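Local coordinates for cellulase (Uncultured bacterium, PDB 3WX5), which probably hydrolyses internal beta-1,4-glucosidic bonds of cellulose, as a family 12 glycoside hydrolase endoglucanase, at residues A[101-112]-A[190-201]. Sequence-based numbering, arbitrary orientation.
Sequences ISRLQSNWRLTP and TEVTQLDLKAFI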
ATOM      1  N   ILE A 101     -14.084  13.013  -1.992  1.00 12.29           N
ATOM      2  CA  ILE A 101     -14.334  11.566  -1.961  1.00 13.21           C
ATOM      3  C   ILE A 101     -15.626  11.290  -1.182  1.00 13.15           C
ATOM      4  O   ILE A 101     -15.752  11.754  -0.048  1.00 16.45           O
ATOM      5  CB  ILE A 101     -13.187  10.814  -1.258  1.00 14.28           C
ATOM      6  CG1 ILE A 101     -11.855  11.050  -1.997  1.00 14.42           C
ATOM      7  CG2 ILE A 101     -13.512   9.310  -1.129  1.00 14.38           C
ATOM      8  CD1 ILE A 101     -10.631  10.469  -1.245  1.00 20.76           C
ATOM      9  N   SER A 102     -16.558  10.526  -1.759  1.00 13.96           N
ATOM     10  CA  SER A 102     -17.739  10.078  -0.987  1.00 15.48           C
ATOM     11  C   SER A 102     -17.512   8.747  -0.286  1.00 14.97           C
ATOM     12  O   SER A 102     -17.782   8.626   0.901  1.00 15.33           O
ATOM     13  CB  SER A 102     -19.021   9.998  -1.821  1.00 16.99           C
ATOM     14  OG  SER A 102     -18.869   9.094  -2.897  1.00 27.41           O
ATOM     15  N   ARG A 103     -16.988   7.766  -1.019  1.00 15.03           N
ATOM     16  CA  ARG A 103     -16.754   6.422  -0.466  1.00 13.73           C
ATOM     17  C   ARG A 103     -15.470   5.826  -1.035  1.00 13.58           C
ATOM     18  O   ARG A 103     -15.170   5.987  -2.221  1.00 13.93           O
ATOM     19  CB  ARG A 103     -17.915   5.476  -0.795  1.00 16.15           C
ATOM     20  CG  ARG A 103     -19.187   5.730   0.030  1.00 26.06           C
ATOM     21  CD  ARG A 103     -20.371   4.841  -0.453  1.00 40.88           C
ATOM     22  NE  ARG A 103     -21.084   5.421  -1.604  1.00 50.68           N
ATOM     23  CZ  ARG A 103     -22.105   4.849  -2.250  1.00 55.48           C
ATOM     24  NH1 ARG A 103     -22.548   3.649  -1.889  1.00 57.52           N
ATOM     25  NH2 ARG A 103     -22.675   5.469  -3.282  1.00 54.19           N
ATOM     26  N   LEU A 104     -14.845   4.960  -0.247  1.00 11.27           N
ATOM     27  CA  LEU A 104     -13.670   4.249  -0.720  1.00 10.28           C
ATOM     28  C   LEU A 104     -13.497   2.962   0.047  1.00 10.71           C
ATOM     29  O   LEU A 104     -13.331   2.978   1.266  1.00 11.89           O
ATOM     30  CB  LEU A 104     -12.433   5.123  -0.562  1.00  9.56           C
ATOM     31  CG  LEU A 104     -11.144   4.452  -1.048  1.00 11.58           C
ATOM     32  CD1 LEU A 104     -11.219   4.102  -2.574  1.00  9.70           C
ATOM     33  CD2 LEU A 104      -9.907   5.356  -0.733  1.00 12.64           C
ATOM     34  N   GLN A 105     -13.564   1.840  -0.660  1.00 11.98           N
ATOM     35  CA  GLN A 105     -13.432   0.540   0.009  1.00 11.77           C
ATOM     36  C   GLN A 105     -12.571  -0.395  -0.817  1.00 10.15           C
ATOM     37  O   GLN A 105     -12.367  -0.187  -2.012  1.00 11.96           O
ATOM     38  CB  GLN A 105     -14.799  -0.106   0.257  1.00 14.43           C
ATOM     39  CG  GLN A 105     -15.578  -0.423  -1.006  1.00 19.92           C
ATOM     40  CD  GLN A 105     -16.934  -1.065  -0.694  1.00 32.48           C
ATOM     41  OE1 GLN A 105     -17.779  -0.450  -0.043  1.00 35.11           O
ATOM     42  NE2 GLN A 105     -17.079  -2.350  -1.029  1.00 33.40           N
ATOM     43  N   SER A 106     -12.075  -1.438  -0.163  1.00 10.97           N
ATOM     44  CA  SER A 106     -11.191  -2.364  -0.838  1.00 12.10           C
ATOM     45  C   SER A 106     -11.271  -3.772  -0.258  1.00 12.05           C
ATOM     46  O   SER A 106     -11.588  -3.945   0.915  1.00 11.96           O
ATOM     47  CB  SER A 106      -9.785  -1.783  -0.783  1.00 11.82           C
ATOM     48  OG  SER A 106      -8.848  -2.650  -1.375  1.00 10.88           O
ATOM     49  N   ASN A 107     -11.138  -4.771  -1.132  1.00 12.84           N
ATOM     50  CA  ASN A 107     -10.860  -6.148  -0.742  1.00 13.33           C
ATOM     51  C   ASN A 107      -9.396  -6.536  -0.955  1.00 11.47           C
ATOM     52  O   ASN A 107      -8.773  -6.108  -1.928  1.00 11.29           O
ATOM     53  CB  ASN A 107     -11.725  -7.134  -1.554  1.00 12.58           C
ATOM     54  CG  ASN A 107     -13.196  -6.789  -1.547  1.00 18.31           C
ATOM     55  OD1 ASN A 107     -13.687  -6.073  -0.682  1.00 13.81           O
ATOM     56  ND2 ASN A 107     -13.916  -7.304  -2.545  1.00 19.68           N
ATOM     57  N   TRP A 108      -8.892  -7.461  -0.134  1.00 10.84           N
ATOM     58  CA  TRP A 108      -7.551  -8.008  -0.346  1.00 11.88           C
ATOM     59  C   TRP A 108      -7.419  -9.293   0.457  1.00 13.42           C
ATOM     60  O   TRP A 108      -7.971  -9.405   1.545  1.00 14.27           O
ATOM     61  CB  TRP A 108      -6.475  -7.013   0.121  1.00 11.09           C
ATOM     62  CG  TRP A 108      -5.057  -7.407  -0.285  1.00 12.19           C
ATOM     63  CD1 TRP A 108      -4.634  -7.836  -1.528  1.00  9.05           C
ATOM     64  CD2 TRP A 108      -3.871  -7.290   0.519  1.00 11.91           C
ATOM     65  NE1 TRP A 108      -3.280  -8.127  -1.487  1.00  9.58           N
ATOM     66  CE2 TRP A 108      -2.789  -7.783  -0.250  1.00 11.03           C
ATOM     67  CE3 TRP A 108      -3.625  -6.846   1.828  1.00 12.61           C
ATOM     68  CZ2 TRP A 108      -1.467  -7.736   0.206  1.00 11.86           C
ATOM     69  CZ3 TRP A 108      -2.307  -6.844   2.299  1.00 13.13           C
ATOM     70  CH2 TRP A 108      -1.252  -7.315   1.499  1.00  9.81           C
ATOM     71  N   ARG A 109      -6.622 -10.231  -0.046  1.00 12.73           N
ATOM     72  CA  ARG A 109      -6.292 -11.431   0.717  1.00 13.00           C
ATOM     73  C   ARG A 109      -4.784 -11.637   0.633  1.00 13.26           C
ATOM     74  O   ARG A 109      -4.193 -11.496  -0.430  1.00 13.65           O
ATOM     75  CB  ARG A 109      -7.013 -12.645   0.141  1.00 14.44           C
ATOM     76  CG  ARG A 109      -6.736 -13.941   0.895  1.00 17.75           C
ATOM     77  CD  ARG A 109      -7.686 -15.078   0.445  1.00 20.92           C
ATOM     78  NE  ARG A 109      -7.335 -15.584  -0.882  1.00 24.42           N
ATOM     79  CZ  ARG A 109      -6.343 -16.446  -1.107  1.00 28.21           C
ATOM     80  NH1 ARG A 109      -5.598 -16.886  -0.102  1.00 32.34           N
ATOM     81  NH2 ARG A 109      -6.073 -16.843  -2.337  1.00 32.72           N
ATOM     82  N   LEU A 110      -4.161 -11.926   1.763  1.00 10.85           N
ATOM     83  CA  LEU A 110      -2.729 -12.143   1.765  1.00 12.24           C
ATOM     84  C   LEU A 110      -2.424 -13.544   2.301  1.00 13.27           C
ATOM     85  O   LEU A 110      -3.174 -14.108   3.132  1.00 14.74           O
ATOM     86  CB  LEU A 110      -2.040 -11.064   2.594  1.00 12.12           C
ATOM     87  CG  LEU A 110      -2.441 -11.072   4.084  1.00 13.25           C
ATOM     88  CD1 LEU A 110      -1.297 -11.520   4.965  1.00 14.98           C
ATOM     89  CD2 LEU A 110      -2.994  -9.726   4.551  1.00 14.07           C
ATOM     90  N   THR A 111      -1.328 -14.107   1.820  1.00 14.90           N
ATOM     91  CA  THR A 111      -0.836 -15.365   2.360  1.00 14.83           C
ATOM     92  C   THR A 111       0.472 -15.062   3.097  1.00 15.07           C
ATOM     93  O   THR A 111       1.465 -14.668   2.472  1.00 13.18           O
ATOM     94  CB  THR A 111      -0.627 -16.392   1.210  1.00 17.64           C
ATOM     95  OG1 THR A 111      -1.863 -16.545   0.488  1.00 14.28           O
ATOM     96  CG2 THR A 111      -0.183 -17.755   1.768  1.00 19.28           C
ATOM     97  N   PRO A 112       0.465 -15.186   4.435  1.00 14.30           N
ATOM     98  CA  PRO A 112       1.651 -14.911   5.243  1.00 14.44           C
ATOM     99  C   PRO A 112       2.701 -16.013   5.131  1.00 15.91           C
ATOM    100  O   PRO A 112       2.436 -17.078   4.526  1.00 14.16           O
ATOM    101  CB  PRO A 112       1.111 -14.857   6.671  1.00 14.65           C
ATOM    102  CG  PRO A 112      -0.168 -15.610   6.646  1.00 16.76           C
ATOM    103  CD  PRO A 112      -0.595 -15.846   5.208  1.00 16.85           C
ATOM    104  N   THR A 190      -5.628 -12.016   7.678  1.00 11.78           N
ATOM    105  CA  THR A 190      -5.111 -12.439   6.378  1.00 12.27           C
ATOM    106  C   THR A 190      -6.019 -11.992   5.242  1.00 13.83           C
ATOM    107  O   THR A 190      -5.754 -12.310   4.099  1.00 14.41           O
ATOM    108  CB  THR A 190      -4.880 -13.968   6.331  1.00 13.73           C
ATOM    109  OG1 THR A 190      -6.104 -14.657   6.654  1.00 15.45           O
ATOM    110  CG2 THR A 190      -3.801 -14.345   7.359  1.00 15.39           C
ATOM    111  N   GLU A 191      -7.115 -11.306   5.564  0.50  7.04           N
ATOM    112  CA  GLU A 191      -8.025 -10.856   4.525  0.50  7.83           C
ATOM    113  C   GLU A 191      -8.867  -9.701   5.043  0.50  5.44           C
ATOM    114  O   GLU A 191      -9.131  -9.602   6.229  0.50  2.00           O
ATOM    115  CB  GLU A 191      -8.924 -12.026   4.116  1.00 12.84           C
ATOM    116  CG  GLU A 191      -9.946 -11.722   3.040  1.00 26.88           C
ATOM    117  CD  GLU A 191     -10.691 -12.988   2.572  1.00 41.64           C
ATOM    118  OE1 GLU A 191     -10.524 -14.052   3.214  1.00 44.87           O
ATOM    119  OE2 GLU A 191     -11.413 -12.921   1.550  1.00 43.02           O
ATOM    120  N   VAL A 192      -9.217  -8.784   4.147  1.00 10.45           N
ATOM    121  CA  VAL A 192     -10.230  -7.784   4.422  1.00 10.10           C
ATOM    122  C   VAL A 192     -11.251  -7.780   3.287  1.00 12.13           C
ATOM    123  O   VAL A 192     -10.917  -8.006   2.117  1.00 10.79           O
ATOM    124  CB  VAL A 192      -9.634  -6.336   4.577  1.00 10.49           C
ATOM    125  CG1 VAL A 192      -8.675  -6.265   5.761  1.00 12.18           C
ATOM    126  CG2 VAL A 192      -8.908  -5.893   3.295  1.00 10.82           C
ATOM    127  N   THR A 193     -12.515  -7.612   3.673  1.00 13.69           N
ATOM    128  CA  THR A 193     -13.625  -7.557   2.728  1.00 15.79           C
ATOM    129  C   THR A 193     -14.364  -6.239   2.925  1.00 14.60           C
ATOM    130  O   THR A 193     -14.830  -5.936   4.044  1.00 12.84           O
ATOM    131  CB  THR A 193     -14.605  -8.730   2.982  1.00 18.35           C
ATOM    132  OG1 THR A 193     -13.878  -9.956   2.859  1.00 22.75           O
ATOM    133  CG2 THR A 193     -15.743  -8.711   1.956  1.00 19.38           C
ATOM    134  N   GLN A 194     -14.375  -5.433   1.864  1.00 11.16           N
ATOM    135  CA  GLN A 194     -14.989  -4.116   1.871  1.00 13.57           C
ATOM    136  C   GLN A 194     -14.462  -3.268   3.029  1.00 13.32           C
ATOM    137  O   GLN A 194     -15.229  -2.585   3.743  1.00 11.65           O
ATOM    138  CB  GLN A 194     -16.526  -4.250   1.920  1.00 15.61           C
ATOM    139  CG  GLN A 194     -17.090  -5.027   0.697  1.00 17.04           C
ATOM    140  CD  GLN A 194     -18.557  -5.416   0.850  1.00 23.19           C
ATOM    141  OE1 GLN A 194     -18.936  -6.562   0.605  1.00 34.01           O
ATOM    142  NE2 GLN A 194     -19.357  -4.498   1.325  1.00 18.46           N
ATOM    143  N   LEU A 195     -13.137  -3.219   3.136  1.00 10.12           N
ATOM    144  CA  LEU A 195     -12.507  -2.407   4.162  1.00 10.50           C
ATOM    145  C   LEU A 195     -12.782  -0.966   3.837  1.00 10.46           C
ATOM    146  O   LEU A 195     -12.597  -0.546   2.683  1.00 12.34           O
ATOM    147  CB  LEU A 195     -10.994  -2.658   4.204  1.00  8.95           C
ATOM    148  CG  LEU A 195     -10.270  -1.923   5.344  1.00 12.67           C
ATOM    149  CD1 LEU A 195     -10.701  -2.459   6.755  1.00 12.96           C
ATOM    150  CD2 LEU A 195      -8.782  -2.059   5.155  1.00 14.89           C
ATOM    151  N   ASP A 196     -13.294  -0.220   4.818  1.00  9.00           N
ATOM    152  CA  ASP A 196     -13.632   1.182   4.598  1.00 11.89           C
ATOM    153  C   ASP A 196     -12.386   2.069   4.687  1.00 11.78           C
ATOM    154  O   ASP A 196     -12.003   2.506   5.777  1.00 10.87           O
ATOM    155  CB  ASP A 196     -14.691   1.630   5.609  1.00 11.99           C
ATOM    156  CG  ASP A 196     -15.139   3.063   5.405  1.00 16.36           C
ATOM    157  OD1 ASP A 196     -14.580   3.787   4.541  1.00 11.62           O
ATOM    158  OD2 ASP A 196     -16.093   3.467   6.107  1.00 16.68           O
ATOM    159  N   LEU A 197     -11.722   2.283   3.553  1.00 10.09           N
ATOM    160  CA  LEU A 197     -10.494   3.089   3.536  1.00  8.11           C
ATOM    161  C   LEU A 197     -10.791   4.565   3.908  1.00  9.12           C
ATOM    162  O   LEU A 197      -9.918   5.245   4.452  1.00 10.31           O
ATOM    163  CB  LEU A 197      -9.813   3.028   2.157  1.00 10.00           C
ATOM    164  CG  LEU A 197      -9.404   1.614   1.701  1.00 10.41           C
ATOM    165  CD1 LEU A 197      -8.629   1.632   0.394  1.00 11.70           C
ATOM    166  CD2 LEU A 197      -8.604   0.900   2.823  1.00 14.18           C
ATOM    167  N   LYS A 198     -11.978   5.066   3.563  0.50  2.00           N
ATOM    168  CA  LYS A 198     -12.317   6.472   3.848  0.50  2.00           C
ATOM    169  C   LYS A 198     -12.321   6.717   5.366  0.50  2.39           C
ATOM    170  O   LYS A 198     -11.979   7.797   5.825  0.50  2.00           O
ATOM    171  CB  LYS A 198     -13.702   6.804   3.263  0.50  2.00           C
ATOM    172  CG  LYS A 198     -14.126   8.282   3.326  0.50  4.61           C
ATOM    173  CD  LYS A 198     -13.152   9.169   2.562  0.50  7.60           C
ATOM    174  CE  LYS A 198     -13.535  10.666   2.552  0.50 11.76           C
ATOM    175  NZ  LYS A 198     -14.726  11.080   3.374  0.50  7.83           N
ATOM    176  N   ALA A 199     -12.666   5.694   6.141  1.00  8.38           N
ATOM    177  CA  ALA A 199     -12.671   5.867   7.618  1.00  8.25           C
ATOM    178  C   ALA A 199     -11.278   6.284   8.085  1.00  9.83           C
ATOM    179  O   ALA A 199     -11.139   7.183   8.934  1.00 12.48           O
ATOM    180  CB  ALA A 199     -13.112   4.590   8.323  1.00 10.48           C
ATOM    181  N   PHE A 200     -10.236   5.640   7.545  1.00  9.51           N
ATOM    182  CA  PHE A 200      -8.859   6.000   7.924  1.00  9.23           C
ATOM    183  C   PHE A 200      -8.486   7.388   7.464  1.00 10.17           C
ATOM    184  O   PHE A 200      -7.844   8.145   8.189  1.00 11.33           O
ATOM    185  CB  PHE A 200      -7.852   4.967   7.369  1.00 10.45           C
ATOM    186  CG  PHE A 200      -8.105   3.572   7.848  1.00  8.18           C
ATOM    187  CD1 PHE A 200      -9.002   2.750   7.178  1.00  8.42           C
ATOM    188  CD2 PHE A 200      -7.602   3.147   9.090  1.00  8.07           C
ATOM    189  CE1 PHE A 200      -9.340   1.488   7.647  1.00  7.91           C
ATOM    190  CE2 PHE A 200      -7.866   1.853   9.532  1.00 11.73           C
ATOM    191  CZ  PHE A 200      -8.749   1.019   8.811  1.00 12.56           C
ATOM    192  N   ILE A 201      -8.800   7.690   6.208  1.00  9.93           N
ATOM    193  CA  ILE A 201      -8.608   9.012   5.708  1.00  9.93           C
ATOM    194  C   ILE A 201      -9.239  10.092   6.581  1.00 10.47           C
ATOM    195  O   ILE A 201      -8.567  11.058   6.958  1.00 12.74           O
ATOM    196  CB  ILE A 201      -9.127   9.143   4.255  1.00  8.69           C
ATOM    197  CG1 ILE A 201      -8.367   8.150   3.364  1.00 11.15           C
ATOM    198  CG2 ILE A 201      -8.937  10.569   3.798  1.00  9.03           C
ATOM    199  CD1 ILE A 201      -8.800   8.162   1.840  1.00  9.34           C
TER
HETATM  200  O   HOH W   1     -14.534  13.703   2.050  1.00 17.67           O
HETATM  201  O   HOH W   2     -16.103   4.371   2.335  1.00 14.02           O
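W108 and V192 form a hydrogen-bonded antiparallel pair where strand 191-196 edges a sheet of the family 12 beta-sandwich (jelly roll), beside strand 101-111. W108 N reaches V192 O at 3.1 Å, and V192 N returns to W108 O. L110 N donates to T190 O almost straight, at 173°. S106 pairs with L195 in the same way. Between these pairs lies a G1 beta bulge: Q194 and L195 both face S106.

The bulge is tied down by a side chain. N107 OD1 accepts from Q194 N at 2.7 Å, the donor tilted 23° from the amide plane. N107 CG stands anti to the carbonyl carbon (chi1 -51°), which helps bring OD1 to that N-H. An alanine here would lose this acceptor, and Q194 N would probably be left without its mate at the bulge. The side chains of Q105 and Q194 lie side by side, pointing the same way, with Q105 NE2 against Q194 CG at 3.2 Å and the amide planes nearly parallel.

The short helix that follows packs against the strand. L104 CD2 lies against L197 CB at 3.7 Å and I201 CD1 at 4.0 Å, while L197 CD1 touches S106 CB. L216 and V219 of strand 215-225, in the other sheet, add to this apolar layer.

Polar groups bind the helix start. D196 is the N-cap, and its OD1 accepts from A199 N from above the carboxylate plane. A water joins OD1 to L104 N. The aliphatic chain of K198 crosses I101, and its NZ has a salt bridge with D202. A second water accepts from K198 NZ at 2.9 Å and donates to I101 O at 3.1 Å.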